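Local coordinates for fibrillarin-like rRNA/tRNA 2'-O-methyltransferase (Archaeoglobus fulgidus, PDB 1NT2), which uses S-adenosylmethionine to methylate ribose 2'-hydroxyls of rRNA and tRNA at sites chosen by a guide RNA within box C/D ribonucleoprotein particles, at residues E3-V8 with A76-E81; T14-S19 with D31-W36; V61-A66 with Y131-Q136; N138-L143 with V157-K162. All coordinates share one frame; numbering follows the deposited sequence.

How the contacts relate
Contact 2 lies within the N-terminal antiparallel sheet, contact 1 joins that sheet to helix 70-78 of the Rossmann-like core, and contacts 3 and 4 lie in the core. Contacts 1 and 2, centres about 10 Å apart, touch directly: N7 O is 2.9 Å from K18 N, a probable hydrogen bond, and the D77 carboxylate meets T17. Contact 1 reaches contact 3 where V79, just after helix 70-78, packs on V61. Contact 3 holds part of the S-adenosylmethionine pocket; contact 4 is the next layer, its centre about 8 Å from that of contact 3, with Q132 O 2.7 Å from M160 N across neighbouring strands. Contacts 2 and 4 stand farthest apart, about 27 Å between centres.

Contact 1 of 4, residues E3-V8 with A76-E81; sequences ELMRNV and ADIVDE
An aspartate oxygen lies over the face of an arginine here: D80 OD1 is 2.6 Å from R6 NH1 in a salt bridge, with the carboxylate plane turned 66° from the guanidinium. The bridge ties the turn of the N-terminal β-hairpin, which carries a classic beta bulge with L4 and M5 both facing V8, to the end of helix 70-78 in the Rossmann-like methyltransferase domain. R6 reaches across by a chain bent at chi2 (-77°) and extended from there to the guanidinium, and it crosses D80 at about a right angle. The same D80 OD1 has a second donor in N7 ND2 at 3.2 Å, but that hydrogen bond is weak and strongly bent. The better bond of the amide runs from N7 ND2 to D77 O, 2.9 Å away, with the donor in the plane of the carbonyl. Together these bonds direct the N7 amide nitrogen at the helix end, where the positive charge of R6 would probably also be favoured by the helix dipole. The D77 side chain takes no part; its carboxylate turns to salt bridges with R104 and R34 and to the hydroxyls of T17 and S19. Beside the polar group lies I78, which receives M5 CE between its two methyls, 3.9 Å from I78 CG2 and 4.0 Å from I78 CD1, the methionine being bent at chi2 and chi3. R6 CB also lies against I78 CG2, and I78 CD1 goes on to V8 CG2 at 4.1 Å.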
# COMPACT_ATOMS: atom_id res chain seq x y z
N GLU A 3 -16.17 20.12 -62.08
CA GLU A 3 -14.85 19.54 -61.86
C GLU A 3 -14.06 20.49 -60.95
O GLU A 3 -13.84 21.66 -61.30
CB GLU A 3 -14.13 19.37 -63.21
CG GLU A 3 -13.97 20.67 -64.05
CD GLU A 3 -15.24 21.12 -64.81
OE1 GLU A 3 -15.66 20.42 -65.76
OE2 GLU A 3 -15.81 22.19 -64.46
N LEU A 4 -13.65 20.02 -59.77
CA LEU A 4 -12.92 20.89 -58.85
C LEU A 4 -11.46 20.49 -58.70
O LEU A 4 -10.60 21.34 -58.47
CB LEU A 4 -13.56 20.85 -57.46
CG LEU A 4 -15.02 21.26 -57.27
CD1 LEU A 4 -15.54 20.69 -55.97
CD2 LEU A 4 -15.14 22.77 -57.28
N MET A 5 -11.20 19.20 -58.84
CA MET A 5 -9.85 18.69 -58.67
C MET A 5 -9.41 17.69 -59.71
O MET A 5 -10.11 17.41 -60.68
CB MET A 5 -9.72 18.00 -57.31
CG MET A 5 -10.01 18.86 -56.10
SD MET A 5 -8.51 19.17 -55.15
CE MET A 5 -7.67 17.59 -55.31
N ARG A 6 -8.23 17.14 -59.45
CA ARG A 6 -7.57 16.16 -60.29
C ARG A 6 -8.54 15.13 -60.84
O ARG A 6 -8.71 15.03 -62.05
CB ARG A 6 -6.46 15.49 -59.50
CG ARG A 6 -5.17 15.27 -60.28
CD ARG A 6 -5.32 14.10 -61.22
NE ARG A 6 -4.12 13.87 -62.02
CZ ARG A 6 -3.96 12.83 -62.83
NH1 ARG A 6 -4.92 11.92 -62.94
NH2 ARG A 6 -2.85 12.69 -63.53
N ASN A 7 -9.15 14.36 -59.97
CA ASN A 7 -10.12 13.37 -60.43
C ASN A 7 -11.35 13.53 -59.56
O ASN A 7 -12.00 12.56 -59.17
CB ASN A 7 -9.54 11.96 -60.34
CG ASN A 7 -8.54 11.67 -61.45
OD1 ASN A 7 -8.84 11.87 -62.64
ND2 ASN A 7 -7.37 11.19 -61.08
N VAL A 8 -11.65 14.79 -59.27
CA VAL A 8 -12.76 15.17 -58.42
C VAL A 8 -13.88 15.89 -59.17
O VAL A 8 -13.68 16.96 -59.75
CB VAL A 8 -12.28 16.08 -57.28
CG1 VAL A 8 -13.45 16.57 -56.46
CG2 VAL A 8 -11.30 15.32 -56.40
N ALA A 76 -5.61 8.50 -53.11
CA ALA A 76 -4.96 7.57 -54.02
C ALA A 76 -5.56 7.64 -55.42
O ALA A 76 -4.89 7.33 -56.41
CB ALA A 76 -5.07 6.16 -53.48
N ASP A 77 -6.82 8.05 -55.51
CA ASP A 77 -7.48 8.17 -56.81
C ASP A 77 -7.10 9.49 -57.44
O ASP A 77 -7.04 9.62 -58.66
CB ASP A 77 -9.00 8.13 -56.67
CG ASP A 77 -9.53 6.74 -56.39
OD1 ASP A 77 -8.83 5.77 -56.75
OD2 ASP A 77 -10.65 6.64 -55.83
N ILE A 78 -6.85 10.49 -56.59
CA ILE A 78 -6.46 11.81 -57.04
C ILE A 78 -5.04 11.74 -57.57
O ILE A 78 -4.77 12.13 -58.71
CB ILE A 78 -6.54 12.82 -55.87
CG1 ILE A 78 -7.98 12.85 -55.33
CG2 ILE A 78 -6.10 14.20 -56.34
CD1 ILE A 78 -8.21 13.80 -54.17
N VAL A 79 -4.13 11.21 -56.76
CA VAL A 79 -2.73 11.04 -57.16
C VAL A 79 -2.55 9.61 -57.70
O VAL A 79 -1.92 8.78 -57.06
CB VAL A 79 -1.79 11.28 -55.94
CG1 VAL A 79 -0.36 11.00 -56.31
CG2 VAL A 79 -1.93 12.72 -55.46
N ASP A 80 -3.11 9.34 -58.87
CA ASP A 80 -3.02 8.01 -59.48
C ASP A 80 -1.68 7.74 -60.16
O ASP A 80 -1.35 6.59 -60.47
CB ASP A 80 -4.14 7.84 -60.51
CG ASP A 80 -4.17 8.95 -61.54
OD1 ASP A 80 -4.32 10.13 -61.13
OD2 ASP A 80 -4.06 8.65 -62.74
N GLU A 81 -0.93 8.81 -60.38
CA GLU A 81 0.38 8.72 -61.03
C GLU A 81 1.44 9.22 -60.04
O GLU A 81 2.46 9.79 -60.43
CB GLU A 81 0.40 9.59 -62.29
CG GLU A 81 -0.80 9.39 -63.24
CD GLU A 81 -0.51 8.44 -64.39
OE1 GLU A 81 0.40 8.75 -65.19
OE2 GLU A 81 -1.20 7.40 -64.51

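Contact 2 of 4, residues T14-S19 with D31-W36; sequences TLVTKS and DGYREW
Strands 14-18 and 33-35 are antiparallel neighbours in the five-stranded N-terminal sheet, their short axes 4.4 Å apart, and their side chains sort onto two differing faces. T17 and R34 form the hydrogen-bonded pair: T17 N to R34 O and R34 N to T17 O are both 3.0 Å, each donor in the plane of its carbonyl. Their side chains lie side by side and point the same way. T17 OG1 takes the crowded position between backbone N and carbonyl carbon (chi1 59°), while the R34 chain runs straight through chi2 and bends at chi3 (61°). That bend, with the turn at chi4, brings the guanidinium edge to the threonine hydroxyl, and the carboxylate of D77, on helix 70-78, takes both a hydrogen bond from T17 and a salt bridge from R34. The remaining T17 branch turns to the indole, with T17 CG2 3.7 Å from W36 CE3. W36 also runs alongside L15, whose CG is anti to the backbone N, and L15 CD2 comes within 3.8 Å of W36 CE3. The indole stacks with H74 and packs on helix 42-48, joining the sheet to the helices of the core. Next to it the backbone bond from W36 N to L15 O is nearly straight (168°), although the donor stands above the carbonyl plane. On the face bearing V16, K18, Y33 and E35, V16 CG2 occupies the crowded position and meets the tyrosine at about a right angle, V16 CG2 lying 3.6 Å from Y33 CD1.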
# COMPACT_ATOMS: atom_id res chain seq x y z
N THR A 14 -23.29 14.46 -55.64
CA THR A 14 -22.47 13.56 -54.84
C THR A 14 -21.00 13.77 -55.20
O THR A 14 -20.60 13.57 -56.34
CB THR A 14 -22.85 12.08 -55.12
OG1 THR A 14 -24.05 11.76 -54.41
CG2 THR A 14 -21.74 11.14 -54.69
N LEU A 15 -20.18 14.19 -54.23
CA LEU A 15 -18.76 14.38 -54.49
C LEU A 15 -18.21 12.99 -54.76
O LEU A 15 -18.54 12.04 -54.05
CB LEU A 15 -18.08 14.98 -53.25
CG LEU A 15 -16.64 15.48 -53.38
CD1 LEU A 15 -16.63 16.83 -54.05
CD2 LEU A 15 -16.00 15.57 -52.00
N VAL A 16 -17.39 12.85 -55.81
CA VAL A 16 -16.80 11.54 -56.14
C VAL A 16 -15.44 11.68 -56.82
O VAL A 16 -15.09 12.75 -57.30
CB VAL A 16 -17.69 10.71 -57.10
CG1 VAL A 16 -19.05 10.46 -56.48
CG2 VAL A 16 -17.81 11.42 -58.45
N THR A 17 -14.70 10.57 -56.85
CA THR A 17 -13.39 10.55 -57.50
C THR A 17 -13.35 9.49 -58.61
O THR A 17 -13.88 8.38 -58.44
CB THR A 17 -12.22 10.27 -56.49
OG1 THR A 17 -12.42 9.00 -55.85
CG2 THR A 17 -12.14 11.37 -55.44
N LYS A 18 -12.75 9.85 -59.74
CA LYS A 18 -12.64 8.94 -60.88
C LYS A 18 -11.80 7.75 -60.46
O LYS A 18 -10.60 7.88 -60.24
CB LYS A 18 -11.95 9.64 -62.06
CG LYS A 18 -11.43 8.68 -63.15
CD LYS A 18 -10.40 9.32 -64.09
CE LYS A 18 -11.00 10.40 -64.98
NZ LYS A 18 -10.01 10.99 -65.93
N SER A 19 -12.44 6.60 -60.32
CA SER A 19 -11.70 5.40 -59.94
C SER A 19 -12.25 4.17 -60.65
O SER A 19 -13.27 4.24 -61.34
CB SER A 19 -11.75 5.15 -58.43
OG SER A 19 -11.05 3.96 -58.10
N ASP A 31 -20.11 3.27 -62.05
CA ASP A 31 -19.36 3.45 -63.31
C ASP A 31 -18.13 4.37 -63.34
O ASP A 31 -18.16 5.47 -63.91
CB ASP A 31 -20.32 3.88 -64.42
CG ASP A 31 -20.21 3.01 -65.68
OD1 ASP A 31 -19.09 2.86 -66.22
OD2 ASP A 31 -21.26 2.47 -66.12
N GLY A 32 -17.03 3.92 -62.73
CA GLY A 32 -15.80 4.71 -62.73
C GLY A 32 -15.71 5.87 -61.75
O GLY A 32 -14.92 6.80 -61.95
N TYR A 33 -16.50 5.82 -60.69
CA TYR A 33 -16.51 6.87 -59.68
C TYR A 33 -16.87 6.31 -58.32
O TYR A 33 -17.66 5.37 -58.20
CB TYR A 33 -17.51 7.96 -60.06
CG TYR A 33 -17.16 8.67 -61.33
CD1 TYR A 33 -16.37 9.81 -61.30
CD2 TYR A 33 -17.56 8.17 -62.56
CE1 TYR A 33 -15.99 10.44 -62.47
CE2 TYR A 33 -17.19 8.79 -63.74
CZ TYR A 33 -16.40 9.93 -63.69
OH TYR A 33 -16.01 10.54 -64.85
N ARG A 34 -16.26 6.88 -57.28
CA ARG A 34 -16.53 6.46 -55.92
C ARG A 34 -17.04 7.69 -55.18
O ARG A 34 -16.43 8.76 -55.25
CB ARG A 34 -15.24 5.94 -55.26
CG ARG A 34 -14.83 4.52 -55.69
CD ARG A 34 -13.41 4.13 -55.24
NE ARG A 34 -13.21 4.13 -53.79
CZ ARG A 34 -12.87 5.19 -53.07
NH1 ARG A 34 -12.69 6.37 -53.66
NH2 ARG A 34 -12.70 5.08 -51.77
N GLU A 35 -18.18 7.56 -54.51
CA GLU A 35 -18.71 8.69 -53.76
C GLU A 35 -17.80 8.97 -52.58
O GLU A 35 -17.47 8.06 -51.82
CB GLU A 35 -20.11 8.42 -53.23
CG GLU A 35 -20.57 9.49 -52.22
CD GLU A 35 -21.75 9.08 -51.34
OE1 GLU A 35 -22.27 9.97 -50.62
OE2 GLU A 35 -22.16 7.90 -51.36
N TRP A 36 -17.41 10.22 -52.41
CA TRP A 36 -16.55 10.60 -51.30
C TRP A 36 -17.50 11.09 -50.20
O TRP A 36 -18.03 12.20 -50.30
CB TRP A 36 -15.64 11.74 -51.73
CG TRP A 36 -14.33 11.81 -51.01
CD1 TRP A 36 -14.00 11.18 -49.84
CD2 TRP A 36 -13.20 12.58 -51.39
NE1 TRP A 36 -12.73 11.51 -49.47
CE2 TRP A 36 -12.21 12.38 -50.40
CE3 TRP A 36 -12.92 13.43 -52.46
CZ2 TRP A 36 -10.96 13.00 -50.46
CZ3 TRP A 36 -11.67 14.05 -52.52
CH2 TRP A 36 -10.71 13.83 -51.52

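Contact 3 of 4, residues V61-A66 with Y131-Q136. With SAM (S-adenosylmethionine), chain C.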
# COMPACT_ATOMS: atom_id res chain seq x y z
N VAL A 61 3.04 11.93 -52.04
CA VAL A 61 2.32 12.23 -50.81
C VAL A 61 2.69 11.50 -49.53
O VAL A 61 2.90 10.27 -49.50
CB VAL A 61 0.81 12.03 -51.03
CG1 VAL A 61 0.05 12.69 -49.90
CG2 VAL A 61 0.41 12.60 -52.36
N LEU A 62 2.77 12.28 -48.45
CA LEU A 62 3.06 11.78 -47.12
C LEU A 62 1.81 12.06 -46.32
O LEU A 62 1.48 13.22 -46.06
CB LEU A 62 4.24 12.52 -46.48
CG LEU A 62 4.50 12.13 -45.02
CD1 LEU A 62 5.01 10.70 -44.99
CD2 LEU A 62 5.48 13.09 -44.36
N TYR A 63 1.12 10.99 -45.93
CA TYR A 63 -0.11 11.11 -45.16
C TYR A 63 0.16 10.71 -43.70
O TYR A 63 0.56 9.58 -43.41
CB TYR A 63 -1.18 10.20 -45.80
CG TYR A 63 -2.60 10.38 -45.29
CD1 TYR A 63 -2.93 10.10 -43.96
CD2 TYR A 63 -3.63 10.76 -46.15
CE1 TYR A 63 -4.24 10.20 -43.50
CE2 TYR A 63 -4.96 10.85 -45.69
CZ TYR A 63 -5.25 10.57 -44.37
OH TYR A 63 -6.53 10.66 -43.88
N LEU A 64 -0.04 11.65 -42.79
CA LEU A 64 0.17 11.37 -41.37
C LEU A 64 -1.17 11.17 -40.64
O LEU A 64 -1.79 12.13 -40.17
CB LEU A 64 0.94 12.51 -40.73
CG LEU A 64 2.33 12.76 -41.30
CD1 LEU A 64 2.91 14.00 -40.63
CD2 LEU A 64 3.21 11.56 -41.05
N GLY A 65 -1.60 9.90 -40.56
CA GLY A 65 -2.85 9.55 -39.91
C GLY A 65 -3.77 8.73 -40.81
O GLY A 65 -5.00 8.85 -40.74
N ALA A 66 -3.18 7.89 -41.65
CA ALA A 66 -3.93 7.05 -42.57
C ALA A 66 -5.21 6.54 -41.97
O ALA A 66 -6.25 6.53 -42.64
CB ALA A 66 -3.10 5.88 -43.03
N TYR A 131 -0.08 15.60 -45.80
CA TYR A 131 -1.46 15.70 -45.34
C TYR A 131 -1.51 15.12 -43.93
O TYR A 131 -1.10 13.97 -43.72
CB TYR A 131 -2.42 14.91 -46.25
CG TYR A 131 -3.87 15.00 -45.82
CD1 TYR A 131 -4.53 16.23 -45.76
CD2 TYR A 131 -4.57 13.86 -45.42
CE1 TYR A 131 -5.85 16.32 -45.31
CE2 TYR A 131 -5.89 13.94 -44.96
CZ TYR A 131 -6.52 15.17 -44.90
OH TYR A 131 -7.82 15.26 -44.43
N GLN A 132 -1.97 15.91 -42.97
CA GLN A 132 -2.04 15.42 -41.61
C GLN A 132 -3.44 15.56 -41.03
O GLN A 132 -4.10 16.60 -41.14
CB GLN A 132 -1.05 16.14 -40.70
CG GLN A 132 -0.66 15.32 -39.47
CD GLN A 132 0.11 16.12 -38.43
OE1 GLN A 132 -0.47 16.94 -37.72
NE2 GLN A 132 1.41 15.89 -38.35
N ASP A 133 -3.89 14.47 -40.41
CA ASP A 133 -5.20 14.36 -39.79
C ASP A 133 -4.98 13.60 -38.49
O ASP A 133 -5.62 12.59 -38.25
CB ASP A 133 -6.13 13.56 -40.70
CG ASP A 133 -7.58 13.69 -40.31
OD1 ASP A 133 -7.86 13.77 -39.10
OD2 ASP A 133 -8.43 13.69 -41.23
N ILE A 134 -4.04 14.08 -37.69
CA ILE A 134 -3.72 13.48 -36.40
C ILE A 134 -4.35 14.35 -35.33
O ILE A 134 -4.23 15.57 -35.37
CB ILE A 134 -2.21 13.42 -36.12
CG1 ILE A 134 -1.55 12.33 -36.95
CG2 ILE A 134 -1.96 13.12 -34.66
CD1 ILE A 134 -0.05 12.24 -36.71
N ALA A 135 -5.02 13.71 -34.37
CA ALA A 135 -5.67 14.42 -33.29
C ALA A 135 -4.94 14.18 -31.98
O ALA A 135 -5.23 13.22 -31.25
CB ALA A 135 -7.11 13.95 -33.19
N GLN A 136 -3.96 15.04 -31.70
CA GLN A 136 -3.17 14.97 -30.46
C GLN A 136 -2.69 16.36 -30.06
O GLN A 136 -2.59 17.26 -30.90
CB GLN A 136 -1.94 14.07 -30.63
CG GLN A 136 -2.23 12.58 -30.73
CD GLN A 136 -1.00 11.75 -30.42
OE1 GLN A 136 0.11 12.08 -30.86
NE2 GLN A 136 -1.18 10.67 -29.67
N SAM C . -9.61 10.58 -41.58
CA SAM C . -9.50 9.34 -40.77
C SAM C . -10.52 8.30 -41.23
O SAM C . -11.27 8.60 -42.16
OXT SAM C . -10.53 7.19 -40.60
CB SAM C . -9.69 9.68 -39.26
CG SAM C . -8.32 9.90 -38.62
SD SAM C . -8.18 10.28 -36.82
CE SAM C . -8.83 11.94 -36.55
C5' SAM C . -6.47 10.44 -36.48
C4' SAM C . -5.63 9.19 -36.67
O4' SAM C . -4.29 9.57 -36.35
C3' SAM C . -5.96 8.06 -35.70
O3' SAM C . -6.47 7.01 -36.56
C2' SAM C . -4.65 7.59 -35.09
O2' SAM C . -4.32 6.22 -34.99
C1' SAM C . -3.61 8.46 -35.83
N9 SAM C . -2.54 8.96 -34.98
C8 SAM C . -2.61 9.80 -33.90
N7 SAM C . -1.45 10.06 -33.36
C5 SAM C . -0.55 9.35 -34.14
C6 SAM C . 0.87 9.21 -34.10
N6 SAM C . 1.62 9.84 -33.17
N1 SAM C . 1.49 8.41 -35.03
C2 SAM C . 0.72 7.78 -35.97
N3 SAM C . -0.63 7.85 -36.10
C4 SAM C . -1.21 8.66 -35.14
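The tight half is the backbone ladder at Y63 and L64. L64 N gives a nearly straight hydrogen bond to Y131 O (2.7 Å, 168°), lying almost along the C=O axis, and Y131 N donates a more bent bond to L62 O at 2.9 Å, also nearly along the C=O axis. On one face of the sheet the two tyrosines point the same way, both with CG anti to the backbone N, and the edge of Y131 tips toward the face of Y63, ring centroids 4.8 Å apart and planes at 67°. An alanine in place of Y63 would remove the ring face that receives this edge and would probably loosen the packing on T71 of the following helix. On the reverse face L64 CB rests against Q132 CG, 3.5 Å away. These are adjacent parallel strands at the centre of the Rossmann-like class I methyltransferase sheet, and past their C-terminal ends the chains part around S-adenosylmethionine. D133 N still gives L64 O a straight hydrogen bond, with the donor above the carbonyl plane, but farther on the pairing is lost, and A135 and Q136 are partly exposed. Here the residues turn to the cofactor: D133 OD2 accepts a weak bond from the SAM amino N at 3.3 Å, its stronger partner being K42. I134, with CG2 anti to its backbone N, lays that methyl near the adenine, I134 CG2 to SAM N7 being 3.4 Å.

Contact 4 of 4, residues N138-L143 with V157-K162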
# COMPACT_ATOMS: atom_id res chain seq x y z
N ASN A 138 0.31 17.70 -29.29
CA ASN A 138 1.46 18.21 -30.04
C ASN A 138 1.31 18.16 -31.56
O ASN A 138 2.30 18.03 -32.29
CB ASN A 138 2.70 17.43 -29.64
CG ASN A 138 2.57 15.96 -29.94
OD1 ASN A 138 1.62 15.31 -29.50
ND2 ASN A 138 3.51 15.43 -30.70
N GLN A 139 0.08 18.25 -32.03
CA GLN A 139 -0.22 18.20 -33.46
C GLN A 139 0.78 18.98 -34.30
O GLN A 139 1.57 18.39 -35.04
CB GLN A 139 -1.63 18.73 -33.73
CG GLN A 139 -2.75 17.72 -33.57
CD GLN A 139 -4.10 18.30 -33.90
OE1 GLN A 139 -5.10 17.59 -34.01
NE2 GLN A 139 -4.15 19.62 -34.06
N ILE A 140 0.71 20.30 -34.18
CA ILE A 140 1.57 21.20 -34.94
C ILE A 140 3.06 20.85 -34.90
O ILE A 140 3.80 21.14 -35.85
CB ILE A 140 1.35 22.63 -34.47
CG1 ILE A 140 -0.14 22.93 -34.44
CG2 ILE A 140 2.01 23.60 -35.42
CD1 ILE A 140 -0.85 22.57 -35.74
N GLU A 141 3.51 20.24 -33.81
CA GLU A 141 4.90 19.85 -33.70
C GLU A 141 5.17 18.72 -34.70
O GLU A 141 6.06 18.82 -35.53
CB GLU A 141 5.20 19.35 -32.29
CG GLU A 141 5.14 20.43 -31.21
CD GLU A 141 6.53 20.89 -30.77
OE1 GLU A 141 7.27 21.47 -31.60
OE2 GLU A 141 6.88 20.67 -29.58
N ILE A 142 4.38 17.66 -34.60
CA ILE A 142 4.54 16.52 -35.49
C ILE A 142 4.43 16.98 -36.93
O ILE A 142 5.16 16.51 -37.80
CB ILE A 142 3.46 15.43 -35.24
CG1 ILE A 142 3.49 15.00 -33.77
CG2 ILE A 142 3.74 14.20 -36.10
CD1 ILE A 142 2.44 13.98 -33.43
N LEU A 143 3.52 17.91 -37.19
CA LEU A 143 3.39 18.38 -38.55
C LEU A 143 4.64 19.17 -38.96
O LEU A 143 5.07 19.11 -40.11
CB LEU A 143 2.13 19.24 -38.70
CG LEU A 143 1.88 19.86 -40.07
CD1 LEU A 143 2.54 21.23 -40.12
CD2 LEU A 143 2.39 18.95 -41.19
N VAL A 157 1.23 21.77 -47.51
CA VAL A 157 0.63 20.88 -46.52
C VAL A 157 -0.80 21.26 -46.18
O VAL A 157 -1.20 22.41 -46.27
CB VAL A 157 1.43 20.85 -45.18
CG1 VAL A 157 2.79 20.22 -45.39
CG2 VAL A 157 1.57 22.25 -44.60
N VAL A 158 -1.57 20.24 -45.79
CA VAL A 158 -2.95 20.39 -45.38
C VAL A 158 -3.00 19.66 -44.05
O VAL A 158 -2.58 18.50 -43.95
CB VAL A 158 -3.94 19.71 -46.36
CG1 VAL A 158 -5.35 20.12 -46.04
CG2 VAL A 158 -3.58 20.05 -47.79
N ILE A 159 -3.49 20.33 -43.03
CA ILE A 159 -3.53 19.70 -41.73
C ILE A 159 -4.89 19.93 -41.09
O ILE A 159 -5.37 21.06 -41.01
CB ILE A 159 -2.42 20.28 -40.82
CG1 ILE A 159 -2.38 19.53 -39.49
CG2 ILE A 159 -2.65 21.77 -40.61
CD1 ILE A 159 -1.36 20.08 -38.50
N MET A 160 -5.52 18.84 -40.65
CA MET A 160 -6.82 18.94 -40.00
C MET A 160 -6.57 19.11 -38.50
O MET A 160 -5.63 18.53 -37.94
CB MET A 160 -7.65 17.69 -40.29
CG MET A 160 -7.87 17.38 -41.78
SD MET A 160 -8.39 18.76 -42.85
CE MET A 160 -9.81 19.36 -41.97
N VAL A 161 -7.39 19.92 -37.84
CA VAL A 161 -7.21 20.17 -36.41
C VAL A 161 -8.50 20.10 -35.60
O VAL A 161 -9.53 20.66 -35.97
CB VAL A 161 -6.54 21.56 -36.20
CG1 VAL A 161 -6.49 21.92 -34.73
CG2 VAL A 161 -5.16 21.55 -36.79
N LYS A 162 -8.43 19.40 -34.47
CA LYS A 162 -9.57 19.29 -33.58
C LYS A 162 -9.21 20.15 -32.38
O LYS A 162 -8.40 19.73 -31.55
CB LYS A 162 -9.76 17.84 -33.15
CG LYS A 162 -10.83 17.63 -32.09
CD LYS A 162 -11.15 16.16 -31.95
CE LYS A 162 -12.15 15.93 -30.83
NZ LYS A 162 -13.42 16.69 -31.02
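Q139, I159 and L143 carry this packing of helix 139-150 on strand 155-162, the helix and second strand of a beta-alpha-beta crossover that begins with strand 127-132 in the Rossmann-like core. The short axes run nearly antiparallel, at 163°, and 10.2 Å apart. No hydrogen bond crosses the interface; side chains fill it. I159 is fully extended, with CG1 anti to the backbone N (chi1 -175°), so that its CD1 methyl reaches the helix. There L143, whose CG is likewise anti to the backbone N, receives it: I159 CD1 is 3.6 Å from both CB and CG of L143. The far branch of the leucine leans more loosely on the strand, L143 CD2 standing 4.4 Å from V157 CG1. At the first turn of the helix Q139 extends beyond CG and crosses V161 obliquely, its end lying against the two V161 methyls. An alanine in place of Q139 would take away this long chain and would probably leave V161 less well covered on the helix side. Helix 172-184 flanks the layer, touching both I140 and V161. I140 crosses I159 at about a right angle, the methyls meeting tip to tip, I140 CD1 3.8 Å from I159 CD1.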